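Local coordinates for ricin B-related lectin (Polyporus squamosus, PDB 5MUA), which binds galactose through a beta-trefoil lectin module and probably acts as a calcium-dependent, papain-like cysteine protease through its second module, at residues G246-Y250 with A276-A281; L73-A78 with S110-T115; D176-L182 with G231-L235. All blocks are in the same frame, centred on the assembly; numbering follows the deposited sequence. Where two conformers were deposited one is given.

Contact 1: G246-Y250 with A276-A281. With E64 (N-[N-[1-hydroxycarboxyethyl-carbonyl]leucylamino-butyl]-guanidine), chain K.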
loop_
_atom_site.group_PDB
_atom_site.type_symbol
_atom_site.label_atom_id
_atom_site.label_comp_id
_atom_site.label_asym_id
_atom_site.label_seq_id
_atom_site.Cartn_x
_atom_site.Cartn_y
_atom_site.Cartn_z
ATOM N N GLY B 246 -8.009 -19.291 12.135
ATOM C CA GLY B 246 -8.164 -17.828 12.012
ATOM C C GLY B 246 -7.753 -17.379 10.591
ATOM O O GLY B 246 -7.476 -18.207 9.699
ATOM N N ALA B 247 -7.703 -16.079 10.399
ATOM C CA ALA B 247 -7.514 -15.478 9.091
ATOM C C ALA B 247 -6.298 -14.601 9.070
ATOM O O ALA B 247 -5.944 -13.988 10.102
ATOM C CB ALA B 247 -8.744 -14.721 8.671
ATOM N N HIS B 248 -5.668 -14.459 7.875
ATOM C CA HIS B 248 -4.359 -13.770 7.839
ATOM C C HIS B 248 -4.185 -13.158 6.489
ATOM O O HIS B 248 -4.663 -13.725 5.512
ATOM C CB HIS B 248 -3.211 -14.817 8.084
ATOM C CG HIS B 248 -1.843 -14.246 8.326
ATOM N ND1 HIS B 248 -1.492 -13.482 9.420
ATOM C CD2 HIS B 248 -0.712 -14.391 7.625
ATOM C CE1 HIS B 248 -0.225 -13.148 9.358
ATOM N NE2 HIS B 248 0.270 -13.679 8.258
ATOM N N ALA B 249 -3.470 -12.025 6.484
ATOM C CA ALA B 249 -3.070 -11.309 5.296
ATOM C C ALA B 249 -1.603 -11.463 5.060
ATOM O O ALA B 249 -0.820 -11.383 5.984
ATOM C CB ALA B 249 -3.409 -9.806 5.366
ATOM N N TYR B 250 -1.230 -11.636 3.784
ATOM C CA TYR B 250 0.171 -11.948 3.435
ATOM C C TYR B 250 0.347 -11.627 1.973
ATOM O O TYR B 250 -0.616 -11.191 1.267
ATOM C CB TYR B 250 0.537 -13.460 3.715
ATOM C CG TYR B 250 -0.537 -14.427 3.288
ATOM C CD1 TYR B 250 -1.702 -14.601 4.057
ATOM C CD2 TYR B 250 -0.450 -15.136 2.107
ATOM C CE1 TYR B 250 -2.738 -15.439 3.651
ATOM C CE2 TYR B 250 -1.483 -15.988 1.674
ATOM C CZ TYR B 250 -2.617 -16.164 2.449
ATOM O OH TYR B 250 -3.624 -16.993 2.031
ATOM N N ALA B 276 1.898 -21.339 2.203
ATOM C CA ALA B 276 1.066 -20.181 2.719
ATOM C C ALA B 276 0.664 -20.446 4.216
ATOM O O ALA B 276 -0.383 -20.008 4.691
ATOM C CB ALA B 276 -0.176 -19.973 1.807
ATOM N N TRP B 277 1.524 -21.184 4.937
ATOM C CA TRP B 277 1.267 -21.508 6.365
ATOM C C TRP B 277 -0.125 -22.144 6.545
ATOM O O TRP B 277 -0.819 -21.940 7.545
ATOM C CB TRP B 277 1.417 -20.264 7.257
ATOM C CG TRP B 277 2.671 -19.564 6.980
ATOM C CD1 TRP B 277 3.886 -19.846 7.495
ATOM C CD2 TRP B 277 2.853 -18.491 6.040
ATOM N NE1 TRP B 277 4.848 -19.000 6.942
ATOM C CE2 TRP B 277 4.230 -18.178 6.032
ATOM C CE3 TRP B 277 1.982 -17.771 5.207
ATOM C CZ2 TRP B 277 4.766 -17.150 5.234
ATOM C CZ3 TRP B 277 2.517 -16.781 4.398
ATOM C CH2 TRP B 277 3.893 -16.477 4.427
ATOM N N ASP B 278 -0.546 -22.897 5.541
ATOM C CA ASP B 278 -1.841 -23.513 5.518
ATOM C C ASP B 278 -3.052 -22.616 5.362
ATOM O O ASP B 278 -4.170 -23.127 5.351
ATOM C CB ASP B 278 -2.044 -24.512 6.647
ATOM C CG ASP B 278 -1.021 -25.607 6.626
ATOM O OD1 ASP B 278 -0.415 -25.877 5.577
ATOM O OD2 ASP B 278 -0.840 -26.205 7.671
ATOM N N TYR B 279 -2.843 -21.322 5.087
ATOM C CA TYR B 279 -4.010 -20.474 4.761
ATOM C C TYR B 279 -4.478 -20.742 3.397
ATOM O O TYR B 279 -3.664 -21.015 2.472
ATOM C CB TYR B 279 -3.712 -18.981 4.937
ATOM C CG TYR B 279 -3.397 -18.617 6.386
ATOM C CD1 TYR B 279 -4.412 -18.547 7.339
ATOM C CD2 TYR B 279 -2.114 -18.331 6.782
ATOM C CE1 TYR B 279 -4.117 -18.242 8.653
ATOM C CE2 TYR B 279 -1.824 -17.998 8.101
ATOM C CZ TYR B 279 -2.816 -17.992 9.016
ATOM O OH TYR B 279 -2.546 -17.657 10.314
ATOM N N LYS B 280 -5.786 -20.598 3.217
ATOM C CA LYS B 280 -6.378 -20.723 1.919
ATOM C C LYS B 280 -7.042 -19.413 1.600
ATOM O O LYS B 280 -7.833 -18.886 2.416
ATOM C CB LYS B 280 -7.340 -21.916 1.815
ATOM C CG LYS B 280 -6.704 -23.275 2.095
ATOM C CD LYS B 280 -5.766 -23.708 0.941
ATOM C CE LYS B 280 -4.829 -24.847 1.319
ATOM N NZ LYS B 280 -5.587 -26.051 1.718
ATOM N N ALA B 281 -6.687 -18.870 0.445
ATOM C CA ALA B 281 -7.084 -17.522 0.050
ATOM C C ALA B 281 -8.525 -17.352 -0.400
ATOM O O ALA B 281 -9.077 -18.185 -1.126
ATOM C CB ALA B 281 -6.102 -16.952 -0.975
HETATM C C1 E64 K . -2.900 -10.950 11.749
HETATM O O1 E64 K . -2.427 -9.959 12.300
HETATM O O2 E64 K . -2.362 -12.104 11.780
HETATM C C2 E64 K . -4.096 -10.785 10.902
HETATM C C3 E64 K . -5.119 -9.904 11.621
HETATM O O3 E64 K . -5.507 -10.828 12.625
HETATM C C4 E64 K . -6.283 -9.551 10.770
HETATM O O4 E64 K . -6.364 -8.491 10.239
HETATM N N1 E64 K . -7.163 -10.470 10.539
HETATM C C6 E64 K . -8.360 -10.306 9.727
HETATM C C7 E64 K . -8.422 -10.915 8.340
HETATM C C8 E64 K . -7.227 -10.592 7.454
HETATM C C9 E64 K . -7.304 -9.141 6.975
HETATM C C10 E64 K . -7.263 -11.522 6.317
HETATM C C11 E64 K . -9.675 -10.356 10.472
HETATM O O5 E64 K . -10.137 -11.471 10.659
HETATM N N2 E64 K . -10.285 -9.276 10.895
HETATM C C12 E64 K . -11.660 -9.252 11.433
HETATM C C13 E64 K . -12.546 -8.389 10.544
HETATM C C14 E64 K . -13.979 -8.138 11.080
HETATM C C15 E64 K . -15.016 -8.620 10.067
HETATM N N3 E64 K . -16.311 -8.014 10.398
HETATM C C16 E64 K . -17.409 -8.079 9.665
HETATM N N4 E64 K . -17.472 -8.879 8.582
HETATM N N5 E64 K . -18.468 -7.271 10.000
HETATM O O HOH W 1 -4.605 -16.066 12.380
HETATM O O HOH W 2 -3.097 -19.108 0.514
#
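Tyr250 and Tyr279 carry most of this interface, and His248 comes next; with Trp277 they form an aromatic cluster. Both tyrosines point their CA-to-CB bonds toward the other segment, one from strand 246-255 and the other from the bend that leads into strand 280-285, with a backbone hydrogen bond from Tyr279 N to Ala276 O (2.8 Å) closing that bend. Their ring planes are 26° apart but slid sideways, centroids 5.9 Å apart, so there is little overlap; the closer touch is between Tyr250 OH and Tyr279 CB, 3.5 Å. Tyr250 also receives the edge of Trp277 toward its ring face, in an offset edge-to-face pair (centroids 5.9 Å, planes at 77°), and its CE2 lies 4.2 Å from Ala276 CB. At the phenol end, a water takes a hydrogen bond from Tyr250 OH (2.7 Å) and passes one on to Tyr279 O (2.8 Å). Tyr279 also meets His248: the histidine CB lies over its ring face, 3.5 Å from the centroid, as a CH-pi contact, while Gly246 O approaches the ring edge, 3.5 Å from Tyr279 CE1. The imidazole is bound at both nitrogens, ND1 donating to O2 of E64 (2.9 Å) and NE2 hydrogen-bonded to Glu266. Cys208, on helix 208-226, packs against His248, consistent with a papain-like cysteine-histidine pair in the inhibitor's pocket. With no direct polar bond between the segments, the chemistry is largely aromatic: rings line the side of the strand facing 276-281, while the imidazole nitrogens bond to E64 and Glu266.

Contact 2: L73-A78 with S110-T115. With GAL (beta-D-galactopyranose), chain J.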
loop_
_atom_site.group_PDB
_atom_site.type_symbol
_atom_site.label_atom_id
_atom_site.label_comp_id
_atom_site.label_asym_id
_atom_site.label_seq_id
_atom_site.Cartn_x
_atom_site.Cartn_y
_atom_site.Cartn_z
ATOM N N LEU B 73 21.644 2.523 -32.395
ATOM C CA LEU B 73 22.849 2.337 -33.202
ATOM C C LEU B 73 23.363 3.766 -33.545
ATOM O O LEU B 73 22.689 4.525 -34.283
ATOM C CB LEU B 73 22.534 1.539 -34.459
ATOM C CG LEU B 73 23.745 1.260 -35.343
ATOM C CD1 LEU B 73 24.826 0.411 -34.647
ATOM C CD2 LEU B 73 23.253 0.468 -36.519
ATOM N N ALA B 74 24.469 4.144 -32.927
ATOM C CA ALA B 74 24.956 5.519 -32.906
ATOM C C ALA B 74 25.066 6.114 -34.273
ATOM O O ALA B 74 25.659 5.527 -35.215
ATOM C CB ALA B 74 26.334 5.613 -32.178
ATOM N N GLY B 75 24.422 7.244 -34.455
ATOM C CA GLY B 75 24.528 7.967 -35.706
ATOM C C GLY B 75 23.903 7.283 -36.928
ATOM O O GLY B 75 24.126 7.713 -38.091
ATOM N N HIS B 76 23.062 6.282 -36.712
ATOM C CA HIS B 76 22.412 5.498 -37.737
ATOM C C HIS B 76 23.445 4.793 -38.654
ATOM O O HIS B 76 23.095 4.434 -39.769
ATOM C CB HIS B 76 21.474 6.351 -38.637
ATOM C CG HIS B 76 20.586 7.284 -37.880
ATOM N ND1 HIS B 76 19.233 7.069 -37.770
ATOM C CD2 HIS B 76 20.839 8.468 -37.287
ATOM C CE1 HIS B 76 18.707 8.048 -37.054
ATOM N NE2 HIS B 76 19.673 8.882 -36.721
ATOM N N ALA B 77 24.691 4.658 -38.198
ATOM C CA ALA B 77 25.770 4.221 -39.104
ATOM C C ALA B 77 25.800 2.664 -39.266
ATOM O O ALA B 77 25.738 1.854 -38.283
ATOM C CB ALA B 77 27.106 4.754 -38.605
ATOM N N ALA B 78 25.916 2.273 -40.525
ATOM C CA ALA B 78 25.990 0.871 -40.917
ATOM C C ALA B 78 27.425 0.362 -40.826
ATOM O O ALA B 78 27.687 -0.841 -40.944
ATOM C CB ALA B 78 25.478 0.716 -42.366
ATOM N N SER B 110 19.620 -4.185 -36.619
ATOM C CA SER B 110 19.099 -2.784 -36.756
ATOM C C SER B 110 18.202 -2.663 -37.988
ATOM O O SER B 110 18.608 -3.063 -39.108
ATOM C CB SER B 110 20.229 -1.807 -36.853
ATOM O OG SER B 110 19.722 -0.544 -37.289
ATOM N N LYS B 111 16.985 -2.164 -37.799
ATOM C CA LYS B 111 16.046 -2.012 -38.935
ATOM C C LYS B 111 16.671 -1.022 -39.899
ATOM O O LYS B 111 16.519 -1.168 -41.109
ATOM C CB LYS B 111 14.703 -1.432 -38.472
ATOM C CG LYS B 111 13.699 -1.287 -39.622
ATOM C CD LYS B 111 12.508 -0.512 -39.208
ATOM C CE LYS B 111 11.516 -0.190 -40.360
ATOM N NZ LYS B 111 10.560 0.771 -39.717
ATOM N N GLU B 112 17.370 -0.023 -39.394
ATOM C CA GLU B 112 17.913 0.993 -40.287
ATOM C C GLU B 112 18.992 0.441 -41.190
ATOM O O GLU B 112 18.921 0.631 -42.413
ATOM C CB GLU B 112 18.456 2.151 -39.512
ATOM C CG GLU B 112 19.433 3.186 -40.057
ATOM C CD GLU B 112 18.742 4.252 -40.827
ATOM O OE1 GLU B 112 19.440 4.949 -41.568
ATOM O OE2 GLU B 112 17.524 4.399 -40.631
ATOM N N THR B 113 19.942 -0.286 -40.600
ATOM C CA THR B 113 21.163 -0.654 -41.311
ATOM C C THR B 113 21.288 -2.055 -41.782
ATOM O O THR B 113 22.096 -2.311 -42.654
ATOM C CB THR B 113 22.379 -0.348 -40.453
ATOM O OG1 THR B 113 22.366 -1.200 -39.313
ATOM C CG2 THR B 113 22.433 1.093 -40.047
ATOM N N GLY B 114 20.491 -2.990 -41.265
ATOM C CA GLY B 114 20.760 -4.391 -41.481
ATOM C C GLY B 114 21.995 -4.897 -40.786
ATOM O O GLY B 114 22.375 -6.049 -41.035
ATOM N N THR B 115 22.684 -4.080 -39.969
ATOM C CA THR B 115 23.824 -4.595 -39.187
ATOM C C THR B 115 23.366 -5.114 -37.847
ATOM O O THR B 115 22.248 -4.815 -37.376
ATOM C CB THR B 115 24.940 -3.565 -39.018
ATOM O OG1 THR B 115 24.459 -2.426 -38.326
ATOM C CG2 THR B 115 25.462 -3.093 -40.393
HETATM C C1 GAL J . 22.169 10.749 -33.928
HETATM C C2 GAL J . 21.007 9.758 -33.897
HETATM C C3 GAL J . 20.634 9.279 -32.508
HETATM C C4 GAL J . 21.910 8.831 -31.780
HETATM C C5 GAL J . 23.004 9.928 -31.867
HETATM C C6 GAL J . 24.340 9.508 -31.291
HETATM O O1 GAL J . 22.524 10.865 -35.276
HETATM O O2 GAL J . 19.858 10.402 -34.472
HETATM O O3 GAL J . 19.637 8.237 -32.674
HETATM O O4 GAL J . 22.345 7.615 -32.441
HETATM O O5 GAL J . 23.275 10.274 -33.235
HETATM O O6 GAL J . 25.208 10.628 -31.317
HETATM O O HOH W 3 21.933 5.041 -41.986
HETATM O O HOH W 4 17.032 5.731 -38.180
HETATM O O HOH W 5 26.656 -0.680 -37.701
#
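The galactose site of the beta-trefoil module is the setting here: the loop 73-78 grips the sugar, and the turn 110-115 packs beside it. Gly75 N donates to O4 of the galactose (2.9 Å), and His76 NE2 is hydrogen-bonded to its O2 (2.7 Å); Asp72 and Asn94 bind the same sugar. The far side of the His76 residue is tied to Glu112 through two waters. One donates to His76 O (2.6 Å) and Glu112 OE1 (2.5 Å); the other lies 2.6 Å from His76 ND1 and donates to Glu112 OE2 (2.8 Å), so the ring has the sugar at one nitrogen and a bridged carboxylate at the other. A third water accepts from Thr115 OG1 (2.9 Å) and donates to Ala77 O (2.8 Å). Direct contact is by van der Waals packing. Leu73 CD2 rests 3.4 Å from Thr113 OG1 and 3.6 Å from Thr115 OG1, whose hydroxyls are already joined, Thr113 OG1 donating to Thr115 OG1 at 2.6 Å. Thr113 CG2 lies 3.4 Å from His76 O and 3.7 Å from Ala78 CA, and Ala78 O comes within 3.2 Å of Thr115 CG2. The turn itself is tight: Gly114 N bonds to Ser110 O (2.9 Å) and Ser110 N to Thr115 O (2.8 Å). In the fold, one loop joins strand 70-73 to 82-87 and the other joins 107-110 to 116-120. Trp97 of strand 97-100 touches both Leu73 and Ser110, and Leu73 also leans on Thr82 and Ile84 of strand 82-87.

Contact 3: D176-L182 with G231-L235. With CA (calcium ion), chain E; CA (calcium ion), chain D.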
loop_
_atom_site.group_PDB
_atom_site.type_symbol
_atom_site.label_atom_id
_atom_site.label_comp_id
_atom_site.label_asym_id
_atom_site.label_seq_id
_atom_site.Cartn_x
_atom_site.Cartn_y
_atom_site.Cartn_z
ATOM N N ASP B 176 -2.472 -4.520 -13.684
ATOM C CA ASP B 176 -1.605 -4.135 -14.780
ATOM C C ASP B 176 -1.542 -5.244 -15.817
ATOM O O ASP B 176 -2.082 -6.306 -15.622
ATOM C CB ASP B 176 -0.226 -3.787 -14.258
ATOM C CG ASP B 176 -0.267 -2.564 -13.291
ATOM O OD1 ASP B 176 -0.652 -1.469 -13.750
ATOM O OD2 ASP B 176 0.080 -2.730 -12.110
ATOM N N GLY B 177 -0.928 -4.922 -16.930
ATOM C CA GLY B 177 -0.825 -5.851 -18.058
ATOM C C GLY B 177 0.447 -6.673 -18.171
ATOM O O GLY B 177 0.398 -7.785 -18.698
ATOM N N LEU B 178 1.589 -6.102 -17.790
ATOM C CA LEU B 178 2.875 -6.734 -17.973
ATOM C C LEU B 178 3.623 -6.574 -16.686
ATOM O O LEU B 178 3.751 -5.455 -16.176
ATOM C CB LEU B 178 3.666 -6.040 -19.086
ATOM C CG LEU B 178 5.052 -6.663 -19.358
ATOM C CD1 LEU B 178 4.929 -8.109 -19.860
ATOM C CD2 LEU B 178 5.891 -5.780 -20.318
ATOM N N TYR B 179 4.041 -7.698 -16.134
ATOM C CA TYR B 179 4.731 -7.691 -14.843
ATOM C C TYR B 179 6.196 -8.129 -14.934
ATOM O O TYR B 179 6.484 -9.179 -15.519
ATOM C CB TYR B 179 4.021 -8.637 -13.890
ATOM C CG TYR B 179 2.695 -8.147 -13.460
ATOM C CD1 TYR B 179 2.577 -7.281 -12.419
ATOM C CD2 TYR B 179 1.522 -8.459 -14.212
ATOM C CE1 TYR B 179 1.336 -6.785 -12.019
ATOM C CE2 TYR B 179 0.270 -8.022 -13.780
ATOM C CZ TYR B 179 0.196 -7.168 -12.678
ATOM O OH TYR B 179 -1.014 -6.691 -12.271
ATOM N N LEU B 180 7.074 -7.415 -14.240
ATOM C CA LEU B 180 8.424 -7.911 -13.904
ATOM C C LEU B 180 8.332 -8.826 -12.698
ATOM O O LEU B 180 7.683 -8.510 -11.690
ATOM C CB LEU B 180 9.422 -6.813 -13.623
ATOM C CG LEU B 180 10.830 -7.231 -13.140
ATOM C CD1 LEU B 180 11.465 -8.023 -14.306
ATOM C CD2 LEU B 180 11.642 -5.962 -12.853
ATOM N N VAL B 181 8.953 -9.971 -12.821
ATOM C CA VAL B 181 9.023 -10.936 -11.718
ATOM C C VAL B 181 10.345 -10.638 -11.023
ATOM O O VAL B 181 11.431 -10.746 -11.606
ATOM C CB VAL B 181 8.993 -12.405 -12.233
ATOM C CG1 VAL B 181 9.283 -13.410 -11.121
ATOM C CG2 VAL B 181 7.682 -12.737 -12.919
ATOM N N LEU B 182 10.265 -10.281 -9.733
ATOM C CA LEU B 182 11.439 -9.948 -8.963
ATOM C C LEU B 182 12.141 -11.173 -8.440
ATOM O O LEU B 182 11.513 -12.205 -8.235
ATOM C CB LEU B 182 11.025 -9.116 -7.728
ATOM C CG LEU B 182 10.378 -7.797 -8.175
ATOM C CD1 LEU B 182 9.802 -7.165 -6.923
ATOM C CD2 LEU B 182 11.360 -6.842 -8.861
ATOM N N GLY B 231 5.400 1.162 -18.757
ATOM C CA GLY B 231 4.819 0.105 -19.521
ATOM C C GLY B 231 4.941 -1.282 -18.941
ATOM O O GLY B 231 4.669 -2.258 -19.631
ATOM N N PHE B 232 5.298 -1.365 -17.654
ATOM C CA PHE B 232 5.215 -2.618 -16.902
ATOM C C PHE B 232 5.076 -2.258 -15.408
ATOM O O PHE B 232 5.302 -1.099 -15.004
ATOM C CB PHE B 232 6.495 -3.449 -17.045
ATOM C CG PHE B 232 7.711 -2.827 -16.413
ATOM C CD1 PHE B 232 8.386 -1.732 -16.998
ATOM C CD2 PHE B 232 8.266 -3.365 -15.274
ATOM C CE1 PHE B 232 9.526 -1.180 -16.372
ATOM C CE2 PHE B 232 9.413 -2.814 -14.700
ATOM C CZ PHE B 232 10.027 -1.719 -15.237
ATOM N N ALA B 233 4.751 -3.296 -14.624
ATOM C CA ALA B 233 4.629 -3.169 -13.187
ATOM C C ALA B 233 5.423 -4.248 -12.560
ATOM O O ALA B 233 5.889 -5.167 -13.226
ATOM C CB ALA B 233 3.156 -3.299 -12.769
ATOM N N LEU B 234 5.603 -4.119 -11.258
ATOM C CA LEU B 234 6.258 -5.147 -10.459
ATOM C C LEU B 234 5.225 -6.045 -9.815
ATOM O O LEU B 234 4.274 -5.550 -9.160
ATOM C CB LEU B 234 7.133 -4.492 -9.372
ATOM C CG LEU B 234 8.235 -3.498 -9.788
ATOM C CD1 LEU B 234 9.072 -3.120 -8.602
ATOM C CD2 LEU B 234 9.129 -3.962 -10.930
ATOM N N LEU B 235 5.375 -7.359 -9.962
ATOM C CA LEU B 235 4.452 -8.304 -9.334
ATOM C C LEU B 235 4.633 -8.350 -7.840
ATOM O O LEU B 235 5.684 -8.681 -7.373
ATOM C CB LEU B 235 4.613 -9.733 -9.881
ATOM C CG LEU B 235 3.614 -10.761 -9.292
ATOM C CD1 LEU B 235 2.148 -10.365 -9.475
ATOM C CD2 LEU B 235 3.887 -12.127 -9.838
HETATM CA CA CA E . -2.735 -0.450 -13.898
HETATM CA CA CA D . 0.358 -0.294 -11.622
HETATM O O HOH W 6 1.801 -1.388 -10.109
HETATM O O HOH W 7 -2.886 -0.990 -16.245
#
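Asp176 opens the segment at the metal site. Its OD1 is shared by both calcium ions, at 2.3 Å from the chain E ion and 2.6 Å from the chain D ion, and its OD2 binds the latter at 2.5 Å; Ser175 of the same chain and Glu204, Asp207, Asp209 and Asp210 of the second subunit bind calcium beside it. The carboxylate also packs on the neighbouring strand, OD2 being 3.2 Å from Ala233 CB, while Asp176 N is tied to Tyr179 OH (3.0 Å). From Leu178 the chain runs as a parallel partner of strand 233-243. Leu178 O accepts from Ala233 N (2.8 Å) and also lies 3.3 Å from Phe232 CA, a CA-H...O contact. Next, Tyr179 pairs with Ala233 and turns to the same face of the sheet, with its CE1 4.0 Å from Ala233 CB and its CD1 4.1 Å from Leu235 CB. Leu180, paired with Leu234, spans the ladder with both backbone polar atoms: its N donates to Ala233 O (2.7 Å), its O accepts from Leu235 N (3.1 Å). Its side chain goes to the other face, CD2 3.7 Å from Leu234 CD2, and its CB lies 4.0 Å from Phe232 CD2. Leu182 ends the walk, CD2 4.2 Å from Leu234 CD2, and both these leucines reach Val219 and Trp222 of helix 208-226, part of the beta-alpha-beta crossover joining the two strands. The contact thus couples a hydrogen-bonded, apolar parallel pair of strands to an aspartate whose calcium ions are also bound by the second subunit.

In the fold
Contact 2 lies in the lectin module, contacts 1 and 3 in the papain-like one; the galactose loop and contact 1, beside E64, are at opposite sides of the chain's centre, 54 Å apart between contact centres. Contact 3 sits between them, its centre 30 Å from that of contact 2 and 24 Å from that of contact 1. Strand 233-243 connects contacts 1 and 3, since it pairs with 178-180, 246-255 and 280-285 in a single sheet. The dimer links them again: Asp176 is about 4 Å, side chain to ligand, from E64 in the second subunit's pocket, while the E64 held by His248 is hydrogen-bonded to Ser175 O of the second subunit.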